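Local coordinates for cytokinin riboside 5'-monophosphate phosphoribohydrolase (Streptomyces coelicolor, PDB 5ZI9), which belongs to the SLOG clan of proteins, whose core is a parallel beta sheet flanked by helices, at residues Glu241-Ala244 against Leu245-Glu249. Sequence-based numbering, arbitrary orientation.
Sequences EAVA and LVSKE
Glu241 starts the walk along helix 239-249, the last helix of the chain, by touching Leu245 one turn later. Leu245 N lies 2.8 Å from Glu241 O and donates its hydrogen to it. The Glu241 and Leu245 side chains run alongside each other, with Glu241 CG 4.0 Å from Leu245 CD1. Beyond CG the Glu241 chain stays extended; the contact with Leu245 is made by the aliphatic CG, while OE2 accepts a hydrogen bond from Thr236 OG1. Ala242 O accepts from Val246 N at 3.2 Å; the side chains of both residues pack on Val201 of strand 200-203, where the helix meets the parallel sheet.

Val243 O has two donors, both from Ser247. Ser247 N lies 3.2 Å from Val243 O, while Ser247 OG comes within 2.6 Å of Val243 O from the opposite face of the carbonyl plane. A chi1 of -20° swings the serine hydroxyl back toward the preceding turn, and Ser247 OG also sits 4.1 Å from Val243 CG1. Ala244 closes the segment, Ala244 O accepting from Lys248 N at 2.9 Å, while the bent lysine side chain leads away from the earlier turn.

Chemically, this is regular alpha-helical i to i+4 bonding with one side-chain addition. Ser247 spends its hydroxyl on a main-chain carbonyl of its own helix, which gives its donor hydrogen a partner within the helix; the Ser247 side chain also touches Ala103.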
loop_
_atom_site.group_PDB
_atom_site.type_symbol
_atom_site.label_atom_id
_atom_site.label_comp_id
_atom_site.label_asym_id
_atom_site.label_seq_id
_atom_site.Cartn_x
_atom_site.Cartn_y
_atom_site.Cartn_z
ATOM N N GLU B 241 -17.008 37.413 21.195
ATOM C CA GLU B 241 -16.918 36.400 22.279
ATOM C C GLU B 241 -16.518 35.010 21.713
ATOM O O GLU B 241 -15.559 34.383 22.190
ATOM C CB GLU B 241 -18.234 36.307 23.066
ATOM C CG GLU B 241 -18.181 35.442 24.329
ATOM C CD GLU B 241 -19.535 35.320 25.044
ATOM O OE1 GLU B 241 -19.573 34.806 26.157
ATOM O OE2 GLU B 241 -20.584 35.719 24.526
ATOM N N ALA B 242 -17.221 34.567 20.665
ATOM C CA ALA B 242 -16.920 33.286 20.015
ATOM C C ALA B 242 -15.489 33.180 19.636
ATOM O O ALA B 242 -14.866 32.160 19.924
ATOM C CB ALA B 242 -17.785 33.052 18.790
ATOM N N VAL B 243 -14.947 34.234 19.034
ATOM C CA VAL B 243 -13.541 34.196 18.627
ATOM C C VAL B 243 -12.617 34.133 19.807
ATOM O O VAL B 243 -11.589 33.489 19.751
ATOM C CB VAL B 243 -13.169 35.385 17.723
ATOM C CG1 VAL B 243 -11.681 35.393 17.372
ATOM C CG2 VAL B 243 -13.972 35.287 16.434
ATOM N N ALA B 244 -12.972 34.825 20.880
ATOM C CA ALA B 244 -12.116 34.858 22.057
ATOM C C ALA B 244 -12.062 33.485 22.740
ATOM O O ALA B 244 -10.976 33.008 23.162
ATOM C CB ALA B 244 -12.637 35.907 23.020
ATOM N N LEU B 245 -13.249 32.876 22.857
ATOM C CA LEU B 245 -13.385 31.540 23.436
ATOM C C LEU B 245 -12.496 30.532 22.753
ATOM O O LEU B 245 -11.805 29.771 23.430
ATOM C CB LEU B 245 -14.818 31.040 23.359
ATOM C CG LEU B 245 -15.758 31.698 24.382
ATOM C CD1 LEU B 245 -17.222 31.593 23.968
ATOM C CD2 LEU B 245 -15.528 31.089 25.757
ATOM N N VAL B 246 -12.510 30.557 21.422
ATOM C CA VAL B 246 -11.758 29.616 20.634
ATOM C C VAL B 246 -10.255 29.844 20.794
ATOM O O VAL B 246 -9.524 28.869 20.937
ATOM C CB VAL B 246 -12.230 29.639 19.172
ATOM C CG1 VAL B 246 -11.127 29.227 18.235
ATOM C CG2 VAL B 246 -13.446 28.739 19.003
ATOM N N SER B 247 -9.791 31.102 20.781
ATOM C CA SER B 247 -8.340 31.399 20.887
ATOM C C SER B 247 -7.819 31.100 22.286
ATOM O O SER B 247 -6.676 30.638 22.437
ATOM C CB SER B 247 -7.997 32.846 20.518
ATOM O OG SER B 247 -9.026 33.424 19.744
ATOM N N LYS B 248 -8.652 31.355 23.296
ATOM C CA LYS B 248 -8.314 30.975 24.665
ATOM C C LYS B 248 -8.077 29.448 24.762
ATOM O O LYS B 248 -6.956 29.008 25.026
ATOM C CB LYS B 248 -9.392 31.459 25.650
ATOM C CG LYS B 248 -8.882 31.850 27.035
ATOM C CD LYS B 248 -9.451 31.024 28.208
ATOM C CE LYS B 248 -9.520 31.888 29.483
ATOM N NZ LYS B 248 -10.159 31.238 30.660
ATOM N N GLU B 249 -9.109 28.667 24.453
ATOM C CA GLU B 249 -9.084 27.187 24.567
ATOM C C GLU B 249 -8.228 26.361 23.536
ATOM O O GLU B 249 -7.715 25.302 23.916
ATOM C CB GLU B 249 -10.530 26.640 24.604
ATOM C CG GLU B 249 -11.171 26.544 25.984
ATOM C CD GLU B 249 -12.702 26.669 25.951
ATOM O OE1 GLU B 249 -13.400 25.686 25.593
ATOM O OE2 GLU B 249 -13.227 27.751 26.308
#